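Local coordinates for xylose isomerase domain protein TIM barrel (Planctomyces limnophilus, PDB 3TVA), which adopts the TIM-barrel fold of xylose isomerase-like proteins, holds a magnesium ion and probably acts as an isomerase, at residues P9-I13 with L244-W248; L91-R97 with D133-L137. All coordinates share one frame; numbering follows the deposited sequence. Where two conformers were deposited one is given.

Contact 1. Residues P9-I13 with L244-W248; sequences PYWPI and LTTLW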
loop_
_atom_site.group_PDB
_atom_site.type_symbol
_atom_site.label_atom_id
_atom_site.label_comp_id
_atom_site.label_asym_id
_atom_site.label_seq_id
_atom_site.Cartn_x
_atom_site.Cartn_y
_atom_site.Cartn_z
ATOM N N PRO A 9 2.962 3.698 21.454
ATOM C CA PRO A 9 2.115 2.497 21.485
ATOM C C PRO A 9 2.275 1.671 20.219
ATOM O O PRO A 9 2.307 2.220 19.120
ATOM C CB PRO A 9 0.692 3.060 21.579
ATOM C CG PRO A 9 0.791 4.466 21.091
ATOM C CD PRO A 9 2.168 4.939 21.457
ATOM N N TYR A 10 2.382 0.359 20.384
ATOM C CA TYR A 10 2.620 -0.538 19.266
ATOM C C TYR A 10 1.364 -0.691 18.461
ATOM O O TYR A 10 0.258 -0.659 19.015
ATOM C CB TYR A 10 2.988 -1.929 19.770
ATOM C CG TYR A 10 4.112 -1.956 20.761
ATOM C CD1 TYR A 10 4.083 -2.825 21.848
ATOM C CD2 TYR A 10 5.220 -1.123 20.603
ATOM C CE1 TYR A 10 5.130 -2.860 22.762
ATOM C CE2 TYR A 10 6.264 -1.146 21.504
ATOM C CZ TYR A 10 6.219 -2.017 22.582
ATOM O OH TYR A 10 7.265 -2.035 23.477
ATOM N N TRP A 11 1.539 -0.910 17.164
ATOM C CA TRP A 11 0.440 -1.327 16.299
ATOM C C TRP A 11 -0.819 -0.457 16.409
ATOM O O TRP A 11 -1.910 -0.992 16.556
ATOM C CB TRP A 11 0.084 -2.793 16.597
ATOM C CG TRP A 11 1.089 -3.783 16.070
ATOM C CD1 TRP A 11 2.242 -3.502 15.384
ATOM C CD2 TRP A 11 1.019 -5.211 16.167
ATOM N NE1 TRP A 11 2.896 -4.667 15.058
ATOM C CE2 TRP A 11 2.161 -5.731 15.517
ATOM C CE3 TRP A 11 0.097 -6.101 16.731
ATOM C CZ2 TRP A 11 2.410 -7.098 15.422
ATOM C CZ3 TRP A 11 0.350 -7.461 16.647
ATOM C CH2 TRP A 11 1.501 -7.947 16.000
ATOM N N PRO A 12 -0.677 0.884 16.324
ATOM C CA PRO A 12 -1.931 1.651 16.271
ATOM C C PRO A 12 -2.696 1.214 15.030
ATOM O O PRO A 12 -2.079 0.905 14.017
ATOM C CB PRO A 12 -1.460 3.103 16.122
ATOM C CG PRO A 12 -0.105 2.998 15.454
ATOM C CD PRO A 12 0.502 1.721 16.029
ATOM N N ILE A 13 -4.008 1.095 15.132
ATOM C CA ILE A 13 -4.798 0.662 13.987
ATOM C C ILE A 13 -5.097 1.838 13.049
ATOM O O ILE A 13 -5.184 2.988 13.481
ATOM C CB ILE A 13 -6.040 -0.147 14.427
ATOM C CG1 ILE A 13 -5.596 -1.570 14.784
ATOM C CG2 ILE A 13 -7.083 -0.227 13.321
ATOM C CD1 ILE A 13 -5.857 -1.962 16.184
ATOM N N LEU A 244 0.122 -11.514 11.817
ATOM C CA LEU A 244 0.474 -10.644 12.930
ATOM C C LEU A 244 1.575 -11.214 13.844
ATOM O O LEU A 244 2.429 -10.465 14.310
ATOM C CB LEU A 244 -0.756 -10.267 13.748
ATOM C CG LEU A 244 -1.429 -8.941 13.368
ATOM C CD1 LEU A 244 -1.803 -8.943 11.919
ATOM C CD2 LEU A 244 -2.666 -8.655 14.246
ATOM N N THR A 245 1.546 -12.521 14.083
ATOM C CA THR A 245 2.547 -13.130 14.945
ATOM C C THR A 245 3.913 -13.081 14.255
ATOM O O THR A 245 4.933 -12.872 14.903
ATOM C CB THR A 245 2.157 -14.575 15.346
ATOM O OG1 THR A 245 0.771 -14.611 15.740
ATOM C CG2 THR A 245 3.001 -15.053 16.494
ATOM N N THR A 246 3.925 -13.241 12.934
ATOM C CA THR A 246 5.159 -13.108 12.158
ATOM C C THR A 246 5.655 -11.648 12.119
ATOM O O THR A 246 6.854 -11.391 12.250
ATOM C CB THR A 246 5.004 -13.651 10.724
ATOM O OG1 THR A 246 4.565 -15.011 10.779
ATOM C CG2 THR A 246 6.322 -13.584 9.982
ATOM N N LEU A 247 4.739 -10.696 11.955
ATOM C CA LEU A 247 5.109 -9.272 12.002
ATOM C C LEU A 247 5.749 -8.933 13.334
ATOM O O LEU A 247 6.725 -8.186 13.402
ATOM C CB LEU A 247 3.873 -8.376 11.821
ATOM C CG LEU A 247 3.396 -8.116 10.387
ATOM C CD1 LEU A 247 2.052 -7.361 10.376
ATOM C CD2 LEU A 247 4.460 -7.351 9.593
ATOM N N TRP A 248 5.181 -9.471 14.407
ATOM C CA TRP A 248 5.716 -9.192 15.727
ATOM C C TRP A 248 7.144 -9.728 15.839
ATOM O O TRP A 248 8.034 -9.027 16.306
ATOM C CB TRP A 248 4.829 -9.810 16.801
ATOM C CG TRP A 248 5.262 -9.476 18.189
ATOM C CD1 TRP A 248 5.883 -10.312 19.089
ATOM C CD2 TRP A 248 5.107 -8.216 18.848
ATOM N NE1 TRP A 248 6.121 -9.638 20.268
ATOM C CE2 TRP A 248 5.657 -8.349 20.143
ATOM C CE3 TRP A 248 4.549 -6.984 18.470
ATOM C CZ2 TRP A 248 5.665 -7.297 21.064
ATOM C CZ3 TRP A 248 4.561 -5.944 19.382
ATOM C CH2 TRP A 248 5.115 -6.108 20.666
#
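Y10 and W11, in the irregular chain leading into strand 13-18, meet one turn of helix 240-249, with the CA atoms of W11 and W248 9.5 Å apart as the nearest backbone pair. W11 reaches across to the helix and brings the six-membered half of its indole against it. Over one face of that indole comes the benzo edge of W248, with W248 CE3 3.7 Å from W11 CZ2; the planes stand at 81°, an edge-to-face (T-shaped) pair. W248 CG lies anti to the backbone N (chi1 -176°), which carries the indole from the helix over W11. The W248 benzo ring also forms an offset edge-to-face pair with Y10, W248 CH2 lying 3.6 Å from Y10 CD1. At the rim of W11, near the indole plane, W11 CH2 touches the carbonyl oxygen L244 O at 3.2 Å, an oxygen that also accepts the helical bond from W248 N. L244 CB packs 3.9 Å from W11 CH2, and L247 CB adds a looser contact to W11 CZ2. R253 makes a cation-pi contact with W248. No hydrogen bond crosses between the two segments: the grip is aromatic and apolar, and the one polar atom of the buried W11 indole, NE1, is satisfied from outside the pair by the carbonyl of Y252.

Contact 2. Residues L91-R97 with D133-L137; sequences LVPLETR and DYSEL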
loop_
_atom_site.group_PDB
_atom_site.type_symbol
_atom_site.label_atom_id
_atom_site.label_comp_id
_atom_site.label_asym_id
_atom_site.label_seq_id
_atom_site.Cartn_x
_atom_site.Cartn_y
_atom_site.Cartn_z
ATOM N N LEU A 91 4.543 2.506 -12.943
ATOM C CA LEU A 91 5.526 3.260 -13.720
ATOM C C LEU A 91 6.027 2.431 -14.883
ATOM O O LEU A 91 6.653 2.946 -15.807
ATOM C CB LEU A 91 6.715 3.654 -12.836
ATOM C CG LEU A 91 6.388 4.488 -11.594
ATOM C CD1 LEU A 91 7.683 4.947 -10.920
ATOM C CD2 LEU A 91 5.506 5.696 -11.968
ATOM N N VAL A 92 5.734 1.141 -14.845
ATOM C CA VAL A 92 6.264 0.218 -15.854
ATOM C C VAL A 92 5.801 0.474 -17.313
ATOM O O VAL A 92 6.639 0.523 -18.220
ATOM C CB VAL A 92 6.079 -1.268 -15.406
ATOM C CG1 VAL A 92 6.257 -2.230 -16.578
ATOM C CG2 VAL A 92 7.052 -1.598 -14.277
ATOM N N PRO A 93 4.479 0.655 -17.552
ATOM C CA PRO A 93 4.046 0.935 -18.934
ATOM C C PRO A 93 4.720 2.175 -19.534
ATOM O O PRO A 93 4.827 3.217 -18.880
ATOM C CB PRO A 93 2.529 1.162 -18.797
ATOM C CG PRO A 93 2.154 0.332 -17.581
ATOM C CD PRO A 93 3.331 0.524 -16.634
ATOM N N LEU A 94 5.157 2.059 -20.782
ATOM C CA LEU A 94 6.024 3.073 -21.366
ATOM C C LEU A 94 5.301 4.358 -21.738
ATOM O O LEU A 94 5.849 5.444 -21.581
ATOM C CB LEU A 94 6.761 2.494 -22.571
ATOM C CG LEU A 94 7.761 1.399 -22.188
ATOM C CD1 LEU A 94 8.326 0.723 -23.435
ATOM C CD2 LEU A 94 8.874 2.007 -21.351
ATOM N N GLU A 95 4.082 4.231 -22.256
ATOM C CA GLU A 95 3.325 5.386 -22.720
ATOM C C GLU A 95 3.098 6.409 -21.599
ATOM O O GLU A 95 3.275 7.623 -21.781
ATOM C CB GLU A 95 1.985 4.938 -23.310
ATOM C CG GLU A 95 1.073 6.071 -23.718
ATOM C CD GLU A 95 -0.333 5.589 -24.098
ATOM O OE1 GLU A 95 -0.665 4.408 -23.838
ATOM O OE2 GLU A 95 -1.102 6.396 -24.660
ATOM N N THR A 96 2.718 5.908 -20.435
ATOM C CA THR A 96 2.336 6.779 -19.323
ATOM C C THR A 96 3.478 7.033 -18.325
ATOM O O THR A 96 3.296 7.726 -17.331
ATOM C CB THR A 96 1.107 6.195 -18.605
ATOM O OG1 THR A 96 1.369 4.822 -18.289
ATOM C CG2 THR A 96 -0.133 6.267 -19.523
ATOM N N ARG A 97 4.654 6.473 -18.591
ATOM C CA ARG A 97 5.724 6.508 -17.598
ATOM C C ARG A 97 6.159 7.929 -17.192
ATOM O O ARG A 97 6.223 8.230 -16.001
ATOM C CB ARG A 97 6.947 5.696 -18.052
ATOM C CG ARG A 97 8.107 5.745 -17.022
ATOM C CD ARG A 97 9.278 4.850 -17.437
ATOM N NE ARG A 97 8.893 3.438 -17.415
ATOM C CZ ARG A 97 9.667 2.455 -17.863
ATOM N NH1 ARG A 97 10.872 2.733 -18.349
ATOM N NH2 ARG A 97 9.247 1.199 -17.815
ATOM N N ASP A 133 14.393 -2.981 -20.484
ATOM C CA ASP A 133 13.615 -1.978 -19.752
ATOM C C ASP A 133 13.821 -2.049 -18.239
ATOM O O ASP A 133 13.479 -1.110 -17.523
ATOM C CB ASP A 133 12.122 -1.997 -20.090
ATOM C CG ASP A 133 11.370 -0.840 -19.431
ATOM O OD1 ASP A 133 11.774 0.329 -19.623
ATOM O OD2 ASP A 133 10.406 -1.099 -18.686
ATOM N N TYR A 134 14.444 -3.104 -17.726
ATOM C CA TYR A 134 14.713 -3.190 -16.276
ATOM C C TYR A 134 15.569 -2.095 -15.750
ATOM O O TYR A 134 15.177 -1.414 -14.819
ATOM C CB TYR A 134 15.407 -4.487 -15.930
ATOM C CG TYR A 134 15.614 -4.774 -14.470
ATOM C CD1 TYR A 134 16.804 -4.494 -13.854
ATOM C CD2 TYR A 134 14.635 -5.349 -13.726
ATOM C CE1 TYR A 134 16.997 -4.774 -12.559
ATOM C CE2 TYR A 134 14.814 -5.628 -12.455
ATOM C CZ TYR A 134 16.001 -5.340 -11.865
ATOM O OH TYR A 134 16.159 -5.645 -10.587
ATOM N N SER A 135 16.610 -1.861 -16.531
ATOM C CA SER A 135 17.514 -0.837 -16.142
ATOM C C SER A 135 16.944 0.559 -16.158
ATOM O O SER A 135 17.150 1.302 -15.275
ATOM C CB SER A 135 18.840 -0.998 -16.868
ATOM O OG SER A 135 19.319 -2.338 -16.703
ATOM N N GLU A 136 16.114 0.854 -17.131
ATOM C CA GLU A 136 15.402 2.120 -17.232
ATOM C C GLU A 136 14.443 2.305 -16.037
ATOM O O GLU A 136 14.284 3.406 -15.512
ATOM C CB GLU A 136 14.640 2.177 -18.566
ATOM C CG GLU A 136 14.308 3.571 -19.055
ATOM C CD GLU A 136 15.360 4.171 -19.993
ATOM O OE1 GLU A 136 16.377 3.499 -20.288
ATOM O OE2 GLU A 136 15.173 5.332 -20.432
ATOM N N LEU A 137 13.810 1.221 -15.607
ATOM C CA LEU A 137 12.908 1.271 -14.456
ATOM C C LEU A 137 13.686 1.554 -13.155
ATOM O O LEU A 137 13.254 2.353 -12.317
ATOM C CB LEU A 137 12.118 -0.034 -14.320
ATOM C CG LEU A 137 11.197 -0.060 -13.090
ATOM C CD1 LEU A 137 10.086 0.994 -13.239
ATOM C CD2 LEU A 137 10.584 -1.441 -12.829
#
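The loop between helices 82-88 and 97-114 meets the first turns of helix 132-149 through a bidentate arginine-aspartate salt bridge, in the outer helical layer of the TIM barrel. R97 and D133 approach from opposite directions and, in the D133 conformer given, join end-on: R97 NH1 donates to D133 OD1 at 2.9 Å and R97 NH2 to D133 OD2 at 2.7 Å. Both oxygens use their syn lone pairs, and the guanidinium and carboxylate planes are only 14° apart. The same guanidinium is also held by its own loop. R97 NE donates to the carbonyl L91 O at 2.8 Å, close to the guanidinium plane, whereas R97 NH2 reaches V92 O at 2.7 Å along a more bent path, 134° at the hydrogen. Four bonds thus fix the rotation of the group, and a bend at chi3 (-66°) in an otherwise extended chain turns it back toward these carbonyls. L94 CD2 lies over one face of the guanidinium, offset toward its rim; E136 CG sits at the edge, 3.6 Å from R97 NH1, while the E136 carboxylate pairs with R139. Beside the charges, V92 CG2 packs 3.8 Å from L137 CD2, and L137 also touches F170 of helix 164-174. A methionine in place of R97 would probably leave the D133 carboxylate without its charged mate and the L91 and V92 carbonyls without these donors, freeing the loop to shift. The salt bridge joins helix 97-114, at its first residue, to helix 132-149, the next helix after strand 118-121, as neighbours in the outer helical layer of a (beta/alpha) TIM barrel.

In the fold
From the modelled N terminus, residues 9-13 run into strand 13-18 of the barrel, and contact 1 is not closed until helix 240-249, 231 residues later. It therefore ties the entry to the first strand to a late helix, just ahead of strand 256-258, which pairs with strand 13-18 as the barrel closes. Contact 2 is nested inside this long loop and spans only 36 residues: from 91-97 the chain passes along helix 97-114 and strand 118-121, then returns on helix 132-149. The centres of contact 1 and contact 2 lie about 35 Å apart, on opposite sides of the chain's centre, and the two do not touch. Contact 2 joins two neighbouring outer helices.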